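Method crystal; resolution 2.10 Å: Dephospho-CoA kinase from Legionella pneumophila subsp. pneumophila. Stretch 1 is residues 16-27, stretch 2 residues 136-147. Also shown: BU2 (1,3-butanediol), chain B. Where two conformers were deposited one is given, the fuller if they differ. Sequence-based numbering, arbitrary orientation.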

ATOM      1  N   VAL A  16      -1.320  19.708  -2.301  1.00 29.70           N
ATOM      2  CA  VAL A  16      -0.543  19.325  -1.123  1.00 25.04           C
ATOM      3  C   VAL A  16       0.645  18.473  -1.555  1.00 20.46           C
ATOM      4  O   VAL A  16       0.513  17.624  -2.437  1.00 25.10           O
ATOM      5  CB  VAL A  16      -1.395  18.527  -0.109  1.00 24.59           C
ATOM      6  CG1 VAL A  16      -0.583  18.192   1.135  1.00 24.72           C
ATOM      7  CG2 VAL A  16      -2.651  19.297   0.261  1.00 25.98           C
ATOM      8  N   TYR A  17       1.798  18.698  -0.932  1.00 14.31           N
ATOM      9  CA  TYR A  17       2.986  17.906  -1.225  1.00 17.54           C
ATOM     10  C   TYR A  17       2.762  16.479  -0.727  1.00 12.81           C
ATOM     11  O   TYR A  17       2.731  16.233   0.479  1.00 15.68           O
ATOM     12  CB  TYR A  17       4.230  18.524  -0.579  1.00 12.94           C
ATOM     13  CG  TYR A  17       5.527  17.980  -1.135  1.00 14.09           C
ATOM     14  CD1 TYR A  17       5.995  16.727  -0.758  1.00 14.11           C
ATOM     15  CD2 TYR A  17       6.282  18.715  -2.044  1.00 14.81           C
ATOM     16  CE1 TYR A  17       7.176  16.220  -1.268  1.00 14.13           C
ATOM     17  CE2 TYR A  17       7.465  18.215  -2.558  1.00 14.57           C
ATOM     18  CZ  TYR A  17       7.907  16.965  -2.165  1.00 15.96           C
ATOM     19  OH  TYR A  17       9.083  16.455  -2.666  1.00 17.09           O
ATOM     20  N   SER A  18       2.605  15.550  -1.666  1.00 12.90           N
ATOM     21  CA  SER A  18       2.244  14.174  -1.337  0.53 16.82           C
ATOM     22  C   SER A  18       3.328  13.173  -1.722  1.00 14.70           C
ATOM     23  O   SER A  18       3.880  13.220  -2.822  1.00 14.71           O
ATOM     24  CB  SER A  18       0.933  13.796  -2.027  0.53 17.37           C
ATOM     25  OG  SER A  18       1.053  13.886  -3.435  0.53 17.51           O
ATOM     26  N   VAL A  19       3.619  12.268  -0.796  1.00 12.31           N
ATOM     27  CA  VAL A  19       4.578  11.200  -1.010  1.00 13.06           C
ATOM     28  C   VAL A  19       3.835   9.872  -1.029  1.00 12.33           C
ATOM     29  O   VAL A  19       3.165   9.515  -0.063  1.00 13.91           O
ATOM     30  CB  VAL A  19       5.655  11.183   0.093  1.00 13.56           C
ATOM     31  CG1 VAL A  19       6.592   9.996  -0.080  1.00 12.69           C
ATOM     32  CG2 VAL A  19       6.426  12.492   0.094  1.00 11.65           C
ATOM     33  N   GLY A  20       3.959   9.144  -2.132  1.00 10.57           N
ATOM     34  CA  GLY A  20       3.368   7.825  -2.233  1.00 11.98           C
ATOM     35  C   GLY A  20       4.217   6.798  -1.514  1.00 13.17           C
ATOM     36  O   GLY A  20       5.411   6.688  -1.777  1.00 14.52           O
ATOM     37  N   LEU A  21       3.600   6.059  -0.596  1.00 13.07           N
ATOM     38  CA  LEU A  21       4.279   4.985   0.121  1.00 12.97           C
ATOM     39  C   LEU A  21       3.902   3.623  -0.457  1.00 14.21           C
ATOM     40  O   LEU A  21       2.735   3.226  -0.436  1.00 14.27           O
ATOM     41  CB  LEU A  21       3.941   5.036   1.613  1.00 13.33           C
ATOM     42  CG  LEU A  21       4.446   3.860   2.458  1.00 15.65           C
ATOM     43  CD1 LEU A  21       5.959   3.780   2.430  1.00 13.86           C
ATOM     44  CD2 LEU A  21       3.946   3.966   3.885  1.00 17.50           C
ATOM     45  N   THR A  22       4.899   2.922  -0.982  1.00 16.59           N
ATOM     46  CA  THR A  22       4.715   1.580  -1.517  1.00 13.70           C
ATOM     47  C   THR A  22       5.707   0.635  -0.864  1.00 15.53           C
ATOM     48  O   THR A  22       6.690   1.065  -0.267  1.00 14.87           O
ATOM     49  CB  THR A  22       4.910   1.535  -3.047  1.00 17.63           C
ATOM     50  OG1 THR A  22       6.254   1.907  -3.380  1.00 14.34           O
ATOM     51  CG2 THR A  22       3.950   2.469  -3.734  1.00 18.48           C
ATOM     52  N   GLY A  23       5.453  -0.660  -0.981  1.00 17.40           N
ATOM     53  CA  GLY A  23       6.372  -1.641  -0.449  1.00 21.19           C
ATOM     54  C   GLY A  23       6.121  -3.009  -1.033  1.00 24.81           C
ATOM     55  O   GLY A  23       4.982  -3.347  -1.357  1.00 22.83           O
ATOM     56  N   ASN A  24       7.182  -3.799  -1.176  1.00 24.39           N
ATOM     57  CA  ASN A  24       7.011  -5.166  -1.624  1.00 30.79           C
ATOM     58  C   ASN A  24       6.502  -6.000  -0.456  1.00 30.68           C
ATOM     59  O   ASN A  24       6.081  -5.469   0.571  1.00 26.92           O
ATOM     60  CB  ASN A  24       8.311  -5.742  -2.224  1.00 29.83           C
ATOM     61  CG  ASN A  24       9.444  -5.886  -1.212  1.00 31.47           C
ATOM     62  OD1 ASN A  24       9.273  -5.683  -0.016  1.00 29.56           O
ATOM     63  ND2 ASN A  24      10.619  -6.259  -1.706  1.00 37.99           N
ATOM     64  N   ILE A  25       6.559  -7.309  -0.607  1.00 33.14           N
ATOM     65  CA  ILE A  25       5.857  -8.199   0.293  1.00 35.53           C
ATOM     66  C   ILE A  25       6.643  -8.337   1.593  1.00 32.67           C
ATOM     67  O   ILE A  25       7.856  -8.563   1.575  1.00 28.06           O
ATOM     68  CB  ILE A  25       5.622  -9.562  -0.392  1.00 38.78           C
ATOM     69  CG1 ILE A  25       4.679  -9.375  -1.585  1.00 50.39           C
ATOM     70  CG2 ILE A  25       5.011 -10.570   0.565  1.00 39.74           C
ATOM     71  CD1 ILE A  25       5.315  -8.742  -2.847  1.00 46.87           C
ATOM     72  N   ALA A  26       5.945  -8.165   2.713  1.00 29.58           N
ATOM     73  CA  ALA A  26       6.562  -8.233   4.034  1.00 31.29           C
ATOM     74  C   ALA A  26       7.731  -7.256   4.143  1.00 27.18           C
ATOM     75  O   ALA A  26       8.768  -7.575   4.720  1.00 31.65           O
ATOM     76  CB  ALA A  26       7.026  -9.648   4.326  1.00 39.20           C
ATOM     77  N   SER A  27       7.550  -6.068   3.578  1.00 25.69           N
ATOM     78  CA  SER A  27       8.606  -5.060   3.517  1.00 24.47           C
ATOM     79  C   SER A  27       8.804  -4.319   4.831  1.00 19.37           C
ATOM     80  O   SER A  27       9.896  -3.839   5.111  1.00 22.46           O
ATOM     81  CB  SER A  27       8.288  -4.041   2.426  1.00 21.32           C
ATOM     82  OG  SER A  27       7.075  -3.368   2.707  1.00 20.98           O
ATOM     83  N   PRO A 136      -1.262  10.744 -10.466  1.00 39.72           N
ATOM     84  CA  PRO A 136      -0.367  11.652 -11.189  1.00 42.50           C
ATOM     85  C   PRO A 136       0.083  12.849 -10.353  1.00 37.86           C
ATOM     86  O   PRO A 136       0.939  13.614 -10.796  1.00 42.23           O
ATOM     87  CB  PRO A 136      -1.229  12.115 -12.364  1.00 41.97           C
ATOM     88  CG  PRO A 136      -2.612  12.099 -11.817  1.00 39.92           C
ATOM     89  CD  PRO A 136      -2.665  10.919 -10.886  1.00 35.93           C
ATOM     90  N   TYR A 137      -0.486  12.998  -9.160  1.00 33.03           N
ATOM     91  CA  TYR A 137      -0.256  14.182  -8.337  1.00 32.84           C
ATOM     92  C   TYR A 137       0.842  13.997  -7.288  1.00 29.71           C
ATOM     93  O   TYR A 137       1.157  14.926  -6.546  1.00 32.13           O
ATOM     94  CB  TYR A 137      -1.559  14.595  -7.643  1.00 32.07           C
ATOM     95  CG  TYR A 137      -2.288  13.468  -6.938  1.00 32.23           C
ATOM     96  CD1 TYR A 137      -3.284  12.749  -7.585  1.00 28.77           C
ATOM     97  CD2 TYR A 137      -1.988  13.134  -5.625  1.00 29.59           C
ATOM     98  CE1 TYR A 137      -3.957  11.726  -6.947  1.00 28.49           C
ATOM     99  CE2 TYR A 137      -2.656  12.112  -4.978  1.00 28.58           C
ATOM    100  CZ  TYR A 137      -3.638  11.412  -5.643  1.00 28.94           C
ATOM    101  OH  TYR A 137      -4.302  10.395  -5.003  1.00 24.80           O
ATOM    102  N   LEU A 138       1.425  12.805  -7.226  1.00 24.65           N
ATOM    103  CA  LEU A 138       2.477  12.525  -6.256  1.00 20.61           C
ATOM    104  C   LEU A 138       3.766  13.263  -6.601  1.00 18.98           C
ATOM    105  O   LEU A 138       4.214  13.230  -7.743  1.00 20.78           O
ATOM    106  CB  LEU A 138       2.745  11.020  -6.191  1.00 21.78           C
ATOM    107  CG  LEU A 138       1.575  10.133  -5.763  1.00 19.40           C
ATOM    108  CD1 LEU A 138       2.003   8.676  -5.773  1.00 26.65           C
ATOM    109  CD2 LEU A 138       1.054  10.532  -4.391  1.00 17.14           C
ATOM    110  N   GLN A 139       4.367  13.925  -5.616  1.00 17.66           N
ATOM    111  CA  GLN A 139       5.667  14.560  -5.816  1.00 19.12           C
ATOM    112  C   GLN A 139       6.778  13.523  -5.760  1.00 18.47           C
ATOM    113  O   GLN A 139       7.767  13.609  -6.487  1.00 17.80           O
ATOM    114  CB  GLN A 139       5.936  15.631  -4.755  1.00 17.26           C
ATOM    115  CG  GLN A 139       5.160  16.928  -4.893  1.00 17.68           C
ATOM    116  CD  GLN A 139       5.076  17.416  -6.315  1.00 27.71           C
ATOM    117  OE1 GLN A 139       6.093  17.701  -6.963  1.00 31.27           O
ATOM    118  NE2 GLN A 139       3.846  17.546  -6.806  1.00 30.54           N
ATOM    119  N   LYS A 140       6.608  12.556  -4.866  1.00 20.73           N
ATOM    120  CA  LYS A 140       7.616  11.539  -4.624  1.00 18.04           C
ATOM    121  C   LYS A 140       6.967  10.178  -4.466  1.00 15.53           C
ATOM    122  O   LYS A 140       5.803  10.082  -4.079  1.00 12.37           O
ATOM    123  CB  LYS A 140       8.418  11.864  -3.365  1.00 16.33           C
ATOM    124  CG  LYS A 140       9.151  13.179  -3.406  1.00 21.00           C
ATOM    125  CD  LYS A 140      10.322  13.118  -4.357  1.00 21.86           C
ATOM    126  CE  LYS A 140      11.341  14.170  -4.004  1.00 24.62           C
ATOM    127  NZ  LYS A 140      12.463  14.203  -4.965  1.00 28.43           N
ATOM    128  N   VAL A 141       7.732   9.134  -4.769  1.00 14.61           N
ATOM    129  CA  VAL A 141       7.344   7.771  -4.444  1.00 12.51           C
ATOM    130  C   VAL A 141       8.425   7.152  -3.564  1.00 12.05           C
ATOM    131  O   VAL A 141       9.619   7.239  -3.864  1.00 12.17           O
ATOM    132  CB  VAL A 141       7.127   6.918  -5.711  1.00 16.99           C
ATOM    133  CG1 VAL A 141       6.832   5.465  -5.345  1.00 17.18           C
ATOM    134  CG2 VAL A 141       5.988   7.492  -6.546  1.00 18.47           C
ATOM    135  N   LEU A 142       7.986   6.554  -2.463  1.00 10.79           N
ATOM    136  CA  LEU A 142       8.855   5.827  -1.550  1.00  9.97           C
ATOM    137  C   LEU A 142       8.513   4.345  -1.629  1.00  8.13           C
ATOM    138  O   LEU A 142       7.364   3.953  -1.433  1.00 13.96           O
ATOM    139  CB  LEU A 142       8.697   6.347  -0.117  1.00  7.77           C
ATOM    140  CG  LEU A 142       9.363   5.556   1.012  1.00  6.48           C
ATOM    141  CD1 LEU A 142      10.873   5.494   0.827  1.00  9.56           C
ATOM    142  CD2 LEU A 142       9.017   6.184   2.347  1.00 12.11           C
ATOM    143  N   LEU A 143       9.516   3.536  -1.938  1.00 11.92           N
ATOM    144  CA  LEU A 143       9.353   2.093  -2.019  1.00 12.06           C
ATOM    145  C   LEU A 143      10.134   1.415  -0.900  1.00 10.85           C
ATOM    146  O   LEU A 143      11.352   1.550  -0.815  1.00 11.33           O
ATOM    147  CB  LEU A 143       9.812   1.586  -3.384  1.00 12.40           C
ATOM    148  CG  LEU A 143      10.003   0.078  -3.551  1.00 13.48           C
ATOM    149  CD1 LEU A 143       8.736  -0.684  -3.191  1.00 13.69           C
ATOM    150  CD2 LEU A 143      10.429  -0.217  -4.978  1.00 15.60           C
ATOM    151  N   VAL A 144       9.421   0.703  -0.035  1.00 10.35           N
ATOM    152  CA  VAL A 144      10.048  -0.032   1.058  1.00 11.90           C
ATOM    153  C   VAL A 144      10.258  -1.478   0.647  1.00 15.06           C
ATOM    154  O   VAL A 144       9.324  -2.139   0.202  1.00 15.30           O
ATOM    155  CB  VAL A 144       9.196   0.016   2.336  1.00 13.08           C
ATOM    156  CG1 VAL A 144       9.924  -0.665   3.493  1.00 16.48           C
ATOM    157  CG2 VAL A 144       8.857   1.454   2.690  1.00 12.32           C
ATOM    158  N   ILE A 145      11.487  -1.967   0.788  1.00 15.61           N
ATOM    159  CA  ILE A 145      11.784  -3.353   0.461  1.00 16.55           C
ATOM    160  C   ILE A 145      12.542  -4.031   1.593  1.00 18.01           C
ATOM    161  O   ILE A 145      13.236  -3.378   2.370  1.00 19.82           O
ATOM    162  CB  ILE A 145      12.604  -3.473  -0.845  1.00 18.68           C
ATOM    163  CG1 ILE A 145      13.959  -2.772  -0.724  1.00 19.41           C
ATOM    164  CG2 ILE A 145      11.827  -2.889  -2.010  1.00 17.88           C
ATOM    165  CD1 ILE A 145      15.024  -3.409  -1.568  1.00 23.94           C
ATOM    166  N   ALA A 146      12.392  -5.345   1.674  1.00 18.03           N
ATOM    167  CA  ALA A 146      13.112  -6.144   2.651  1.00 21.52           C
ATOM    168  C   ALA A 146      13.814  -7.278   1.924  1.00 22.53           C
ATOM    169  O   ALA A 146      13.271  -7.827   0.963  1.00 25.39           O
ATOM    170  CB  ALA A 146      12.166  -6.681   3.703  1.00 23.44           C
ATOM    171  N   PRO A 147      15.029  -7.632   2.366  1.00 23.77           N
ATOM    172  CA  PRO A 147      15.713  -8.736   1.684  1.00 30.54           C
ATOM    173  C   PRO A 147      14.948 -10.055   1.808  1.00 31.48           C
ATOM    174  O   PRO A 147      14.142 -10.224   2.727  1.00 27.50           O
ATOM    175  CB  PRO A 147      17.072  -8.808   2.392  1.00 26.06           C
ATOM    176  CG  PRO A 147      16.877  -8.121   3.693  1.00 36.43           C
ATOM    177  CD  PRO A 147      15.831  -7.074   3.467  1.00 27.82           C
TER
HETATM  178  C1  BU2 B 301       4.650  -4.305   8.098  1.00 34.71           C
HETATM  179  O1  BU2 B 301       4.944  -5.325   9.029  1.00 48.91           O
HETATM  180  C2  BU2 B 301       3.445  -4.682   7.262  1.00 49.22           C
HETATM  181  C3  BU2 B 301       3.818  -4.597   5.797  1.00 37.10           C
HETATM  182  O3  BU2 B 301       4.529  -5.761   5.441  1.00 33.44           O
HETATM  183  C4  BU2 B 301       2.563  -4.483   4.962  1.00 45.20           C

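The two stretches lie side by side as neighbouring parallel strands, 18-23 and 140-145, their directions differing by 22°. Because the strands are parallel, Gly20 and Thr22 of the first each bond to two residues of the second, one before and one after their partner in register.

Tyr137 brings the edge of its ring to Ser18, CD2 lying 3.8 Å from Ser18 OG. The end of Leu138 comes nearer stretch 1: its CD2 is 3.5 Å from Ser18 OG, and its CD1 is 3.9 Å from Gly20 CA. Glycine suits that spot, since an ideal CB on Gly20 would sit 2.7 Å from Leu138 CD1, a clash.

At Gln139 the ladder of hydrogen bonds begins, with Gln139 N donating to Ser18 O at 2.9 Å. Its aliphatic portion covers one face of the Tyr17 ring; CG lies 3.6 Å from the ring centroid, nearly along the normal, so a CH-pi contact forms while the polar end leads away. Lys140 adds a weak bond from its N to Ser18 O at 3.5 Å, and its O accepts from Gly20 N at 2.8 Å. Its methylenes line the strand: CB is 4.0 Å from Val19 CG2 in apolar contact, and CG is 3.4 Å from Tyr17 OH, while the charged end leads away.

Val141, whose beta-branched side chain favours an extended backbone, pairs with Gly20; its CA approaches Gly20 O at 3.5 Å in a CA-H...O contact. Leu142 sits at the centre of the ladder. Its N donates to Gly20 O at 2.7 Å, nearly linearly, and its O accepts from Thr22 N at 2.7 Å. On the same face as Val19 and Leu21, its side chain joins a buried apolar layer, with CD2 3.9 Å from Leu21 CD1.

Leu143 shares the other face with Thr22, whose OG1 lies 3.6 Å from Leu143 CB. Val144 donates from N to Thr22 O at 2.8 Å, and its CG2 meets Leu21 CD1 at 3.7 Å, extending the apolar layer. Val144 O accepts from Asn24 N at 3.0 Å and lies 3.1 Å from Gly23 CA. A CB on Gly23 would be tight against that oxygen and would clash with Ser27 OG.

Beyond the ladder, Ile145 points away overall, yet its CB lies 3.5 Å from Asn24 ND2. The type II turn from Asn24 to Ser27 lays Ala26 and Ser27 beside Ala146, whose small CB is 3.7 Å from Ala26 O.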